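Local coordinates for protein ferulic acid esterase, AmCE1/Fae1A (Anaeromyces mucronatus, PDB 5CXX) that probably hydrolyses feruloyl esters as a carbohydrate esterase of the alpha/beta-hydrolase fold, and binds the product ferulic acid in its pocket, at residues F179-S191 with K195-A207. Numbering follows the deposited sequence.
Sequences FAPAPGITPGEDS and KHEGLISEDEFRA. With FER (3-(4-hydroxy-3-methoxyphenyl)-2-propenoic acid), chain D.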
loop_
_atom_site.group_PDB
_atom_site.type_symbol
_atom_site.label_atom_id
_atom_site.label_comp_id
_atom_site.label_asym_id
_atom_site.label_seq_id
_atom_site.Cartn_x
_atom_site.Cartn_y
_atom_site.Cartn_z
ATOM N N PHE A 179 -0.490 3.829 5.184
ATOM C CA PHE A 179 -0.142 5.221 5.486
ATOM C C PHE A 179 -1.420 6.023 5.526
ATOM O O PHE A 179 -2.075 6.211 4.491
ATOM C CB PHE A 179 0.863 5.768 4.424
ATOM C CG PHE A 179 1.948 4.756 4.046
ATOM C CD1 PHE A 179 2.504 3.901 5.001
ATOM C CD2 PHE A 179 2.345 4.629 2.685
ATOM C CE1 PHE A 179 3.416 2.934 4.651
ATOM C CE2 PHE A 179 3.307 3.672 2.330
ATOM C CZ PHE A 179 3.848 2.804 3.306
ATOM N N ALA A 180 -1.808 6.402 6.746
ATOM C CA ALA A 180 -3.044 7.165 7.016
ATOM C C ALA A 180 -4.284 6.442 6.503
ATOM O O ALA A 180 -5.075 7.033 5.750
ATOM C CB ALA A 180 -2.971 8.598 6.435
ATOM N N PRO A 181 -4.522 5.207 6.946
ATOM C CA PRO A 181 -5.690 4.460 6.448
ATOM C C PRO A 181 -7.059 5.085 6.799
ATOM O O PRO A 181 -7.294 5.657 7.859
ATOM C CB PRO A 181 -5.537 3.076 7.141
ATOM C CG PRO A 181 -4.775 3.368 8.451
ATOM C CD PRO A 181 -3.724 4.399 7.911
ATOM N N ALA A 182 -7.954 4.973 5.814
ATOM C CA ALA A 182 -9.301 5.520 5.885
ATOM C C ALA A 182 -10.202 4.749 6.865
ATOM O O ALA A 182 -9.961 3.545 7.109
ATOM C CB ALA A 182 -9.899 5.484 4.424
ATOM N N PRO A 183 -11.280 5.386 7.321
ATOM C CA PRO A 183 -12.272 4.678 8.150
ATOM C C PRO A 183 -12.958 3.562 7.403
ATOM O O PRO A 183 -13.026 3.556 6.159
ATOM C CB PRO A 183 -13.307 5.748 8.502
ATOM C CG PRO A 183 -13.130 6.851 7.403
ATOM C CD PRO A 183 -11.656 6.805 7.073
ATOM N N GLY A 184 -13.506 2.621 8.180
ATOM C CA GLY A 184 -14.446 1.635 7.676
ATOM C C GLY A 184 -13.921 0.225 7.478
ATOM O O GLY A 184 -14.696 -0.655 6.998
ATOM N N ILE A 185 -12.663 -0.038 7.838
ATOM C CA ILE A 185 -12.270 -1.465 7.843
ATOM C C ILE A 185 -13.225 -2.172 8.820
ATOM O O ILE A 185 -13.749 -3.257 8.545
ATOM C CB ILE A 185 -10.836 -1.694 8.313
ATOM C CG1 ILE A 185 -9.899 -1.054 7.280
ATOM C CG2 ILE A 185 -10.539 -3.226 8.449
ATOM C CD1 ILE A 185 -8.452 -1.084 7.785
ATOM N N THR A 186 -13.391 -1.540 9.976
ATOM C CA THR A 186 -14.269 -2.030 11.056
ATOM C C THR A 186 -15.367 -0.940 11.253
ATOM O O THR A 186 -15.300 0.134 10.620
ATOM C CB THR A 186 -13.445 -2.230 12.336
ATOM O OG1 THR A 186 -12.649 -1.061 12.507
ATOM C CG2 THR A 186 -12.478 -3.449 12.180
ATOM N N PRO A 187 -16.396 -1.194 12.050
ATOM C CA PRO A 187 -17.478 -0.203 12.132
ATOM C C PRO A 187 -17.006 1.128 12.668
ATOM O O PRO A 187 -16.187 1.214 13.616
ATOM C CB PRO A 187 -18.477 -0.846 13.100
ATOM C CG PRO A 187 -18.226 -2.351 12.975
ATOM C CD PRO A 187 -16.722 -2.408 12.833
ATOM N N GLY A 188 -17.612 2.192 12.129
ATOM C CA GLY A 188 -17.210 3.526 12.585
ATOM C C GLY A 188 -18.143 4.582 12.020
ATOM O O GLY A 188 -19.098 4.255 11.339
ATOM N N GLU A 189 -17.914 5.840 12.396
ATOM C CA GLU A 189 -18.794 6.939 11.965
ATOM C C GLU A 189 -17.909 8.159 11.727
ATOM O O GLU A 189 -17.004 8.410 12.507
ATOM C CB GLU A 189 -19.885 7.260 13.035
ATOM C CG GLU A 189 -20.639 8.509 12.692
ATOM C CD GLU A 189 -22.015 8.240 12.124
ATOM O OE1 GLU A 189 -22.407 7.049 12.076
ATOM O OE2 GLU A 189 -22.718 9.226 11.769
ATOM N N ASP A 190 -18.130 8.910 10.642
ATOM C CA ASP A 190 -17.355 10.151 10.462
ATOM C C ASP A 190 -18.160 11.212 9.747
ATOM O O ASP A 190 -19.327 11.014 9.384
ATOM C CB ASP A 190 -16.025 9.902 9.736
ATOM C CG ASP A 190 -16.173 9.760 8.208
ATOM O OD1 ASP A 190 -17.277 9.550 7.689
ATOM O OD2 ASP A 190 -15.114 9.820 7.571
ATOM N N SER A 191 -17.525 12.366 9.551
ATOM C CA SER A 191 -18.229 13.513 9.004
ATOM C C SER A 191 -18.349 13.464 7.467
ATOM O O SER A 191 -19.156 14.159 6.903
ATOM C CB SER A 191 -17.498 14.803 9.405
ATOM O OG SER A 191 -16.171 14.751 8.845
ATOM N N LYS A 195 -22.304 6.769 8.793
ATOM C CA LYS A 195 -22.061 5.406 9.287
ATOM C C LYS A 195 -21.225 4.626 8.322
ATOM O O LYS A 195 -21.499 4.682 7.110
ATOM C CB LYS A 195 -23.402 4.653 9.471
ATOM C CG LYS A 195 -24.125 5.013 10.771
ATOM C CD LYS A 195 -25.054 3.858 11.228
ATOM C CE LYS A 195 -26.198 4.313 12.143
ATOM N NZ LYS A 195 -26.341 3.384 13.318
ATOM N N HIS A 196 -20.220 3.911 8.840
ATOM C CA HIS A 196 -19.487 2.918 8.083
ATOM C C HIS A 196 -19.808 1.567 8.711
ATOM O O HIS A 196 -19.476 1.380 9.878
ATOM C CB HIS A 196 -17.998 3.164 8.160
ATOM C CG HIS A 196 -17.568 4.440 7.514
ATOM N ND1 HIS A 196 -17.961 5.686 7.954
ATOM C CD2 HIS A 196 -16.778 4.656 6.432
ATOM C CE1 HIS A 196 -17.419 6.621 7.181
ATOM N NE2 HIS A 196 -16.693 6.023 6.257
ATOM N N GLU A 197 -20.477 0.660 8.006
ATOM C CA GLU A 197 -20.855 -0.601 8.647
ATOM C C GLU A 197 -19.673 -1.483 9.040
ATOM O O GLU A 197 -19.803 -2.292 10.004
ATOM C CB GLU A 197 -21.791 -1.384 7.735
ATOM C CG GLU A 197 -23.086 -0.610 7.537
ATOM C CD GLU A 197 -23.982 -0.585 8.789
ATOM O OE1 GLU A 197 -23.697 -1.287 9.796
ATOM O OE2 GLU A 197 -24.925 0.240 8.796
ATOM N N GLY A 198 -18.549 -1.307 8.338
ATOM C CA GLY A 198 -17.354 -2.097 8.583
ATOM C C GLY A 198 -17.299 -3.279 7.602
ATOM O O GLY A 198 -18.309 -3.985 7.401
ATOM N N LEU A 199 -16.125 -3.513 7.017
ATOM C CA LEU A 199 -15.957 -4.726 6.262
ATOM C C LEU A 199 -15.984 -5.973 7.123
ATOM O O LEU A 199 -16.436 -7.037 6.689
ATOM C CB LEU A 199 -14.630 -4.650 5.523
ATOM C CG LEU A 199 -14.525 -3.505 4.480
ATOM C CD1 LEU A 199 -13.098 -3.339 3.902
ATOM C CD2 LEU A 199 -15.509 -3.688 3.335
ATOM N N ILE A 200 -15.474 -5.822 8.346
ATOM C CA ILE A 200 -15.367 -6.913 9.299
ATOM C C ILE A 200 -15.662 -6.327 10.679
ATOM O O ILE A 200 -15.594 -5.105 10.845
ATOM C CB ILE A 200 -13.969 -7.574 9.294
ATOM C CG1 ILE A 200 -12.883 -6.524 9.466
ATOM C CG2 ILE A 200 -13.826 -8.349 7.931
ATOM C CD1 ILE A 200 -11.428 -7.087 9.524
ATOM N N SER A 201 -15.904 -7.177 11.673
ATOM C CA SER A 201 -15.967 -6.676 13.031
ATOM C C SER A 201 -14.546 -6.399 13.582
ATOM O O SER A 201 -13.549 -6.890 13.062
ATOM C CB SER A 201 -16.660 -7.684 13.933
ATOM O OG SER A 201 -15.822 -8.844 14.077
ATOM N N GLU A 202 -14.459 -5.673 14.688
ATOM C CA GLU A 202 -13.163 -5.471 15.310
ATOM C C GLU A 202 -12.482 -6.803 15.702
ATOM O O GLU A 202 -11.313 -6.984 15.453
ATOM C CB GLU A 202 -13.360 -4.562 16.539
ATOM C CG GLU A 202 -13.757 -3.135 16.091
ATOM C CD GLU A 202 -13.858 -2.150 17.245
ATOM O OE1 GLU A 202 -13.878 -2.605 18.421
ATOM O OE2 GLU A 202 -13.963 -0.924 16.995
ATOM N N ASP A 203 -13.237 -7.732 16.303
ATOM C CA ASP A 203 -12.634 -9.023 16.713
ATOM C C ASP A 203 -12.129 -9.819 15.531
ATOM O O ASP A 203 -11.237 -10.672 15.698
ATOM C CB ASP A 203 -13.645 -9.858 17.522
ATOM C CG ASP A 203 -13.716 -9.417 18.942
ATOM O OD1 ASP A 203 -12.794 -8.723 19.436
ATOM O OD2 ASP A 203 -14.710 -9.763 19.598
ATOM N N GLU A 204 -12.670 -9.552 14.342
ATOM C CA GLU A 204 -12.254 -10.248 13.120
ATOM C C GLU A 204 -11.035 -9.617 12.478
ATOM O O GLU A 204 -10.516 -10.174 11.487
ATOM C CB GLU A 204 -13.391 -10.269 12.103
ATOM C CG GLU A 204 -14.468 -11.270 12.522
ATOM C CD GLU A 204 -15.850 -10.998 11.881
ATOM O OE1 GLU A 204 -15.982 -10.096 11.011
ATOM O OE2 GLU A 204 -16.780 -11.694 12.301
ATOM N N PHE A 205 -10.568 -8.475 13.007
ATOM C CA PHE A 205 -9.442 -7.752 12.352
ATOM C C PHE A 205 -8.147 -8.388 12.884
ATOM O O PHE A 205 -7.521 -7.894 13.844
ATOM C CB PHE A 205 -9.543 -6.267 12.661
ATOM C CG PHE A 205 -8.603 -5.393 11.864
ATOM C CD1 PHE A 205 -7.842 -5.889 10.817
ATOM C CD2 PHE A 205 -8.555 -4.050 12.175
ATOM C CE1 PHE A 205 -7.011 -4.995 10.087
ATOM C CE2 PHE A 205 -7.739 -3.155 11.450
ATOM C CZ PHE A 205 -6.946 -3.664 10.415
ATOM N N ARG A 206 -7.795 -9.533 12.312
ATOM C CA ARG A 206 -6.675 -10.372 12.776
ATOM C C ARG A 206 -6.358 -11.374 11.643
ATOM O O ARG A 206 -7.143 -11.527 10.686
ATOM C CB ARG A 206 -7.019 -11.095 14.091
ATOM C CG ARG A 206 -8.210 -12.047 13.944
ATOM C CD ARG A 206 -8.423 -12.911 15.167
ATOM N NE ARG A 206 -8.700 -12.154 16.362
ATOM C CZ ARG A 206 -7.902 -12.158 17.444
ATOM N NH1 ARG A 206 -6.736 -12.820 17.419
ATOM N NH2 ARG A 206 -8.250 -11.478 18.518
ATOM N N ALA A 207 -5.240 -12.059 11.754
ATOM C CA ALA A 207 -4.815 -13.026 10.741
ATOM C C ALA A 207 -4.431 -14.280 11.443
ATOM O O ALA A 207 -3.876 -14.213 12.540
ATOM C CB ALA A 207 -3.632 -12.484 10.022
HETATM C C4 FER D . -14.185 8.507 4.567
HETATM C C5 FER D . -13.280 9.608 4.568
HETATM C C6 FER D . -12.158 9.559 3.793
HETATM C C3 FER D . -13.847 7.358 3.828
HETATM C C2 FER D . -12.740 7.300 3.024
HETATM C C1 FER D . -11.882 8.384 3.018
HETATM C C10 FER D . -14.293 5.151 3.361
HETATM C C7 FER D . -10.689 8.323 2.125
HETATM C C8 FER D . -9.958 9.388 1.754
HETATM C C9 FER D . -8.761 9.161 0.833
HETATM O O1 FER D . -8.446 8.014 0.384
HETATM O O2 FER D . -8.088 10.166 0.484
HETATM O O4 FER D . -15.331 8.443 5.300
HETATM O O3 FER D . -14.771 6.361 3.940
HETATM O O HOH W 1 -17.310 -0.175 6.157
HETATM O O HOH W 2 -13.897 0.219 14.517
#
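His196 reaches from its hairpin strand past Gly184 and Pro183 to the bound ferulic acid. Its CB lies 3.9 Å from Gly184 CA. With chi1 at -65°, CG stands anti to the carbonyl carbon and the ring is carried toward the ligand. CD2 passes Pro183 O, while Pro183 CB sits over one ring face, 4.2 Å from the His196 centroid, which meets the geometry of a CH-pi contact. ND1 makes a weak hydrogen bond to Gly194 O, and CE1 points in plane at Asp190 OD1. At the tip, NE2 donates a forked hydrogen bond to the ligand, 2.9 Å to the hydroxyl O4 and 3.0 Å to the methoxy O3 of FER. FER O4 donates in turn to Asp190 OD2 at 2.7 Å, so the hydroxyl and the methoxy oxygen of the ferulic acid are both hydrogen-bonded by residues of the hairpin.

The strand pair itself is fixed by reciprocal backbone bonds, Gly188 N to His196 O and His196 N to Gly188 O, both near 165° at the hydrogen. Farther along, Ile200 N bonds to Ile185 O (3.1 Å), and Ile185 CG2 stands over the centre of the Phe205 ring at 4.1 Å from its centroid, 9° off the normal.

The excursion follows strand 175-179 of the central sheet; Ile185 and Leu199 rest on helix 157-168, and Pro183 and Thr186 on helix 228-238.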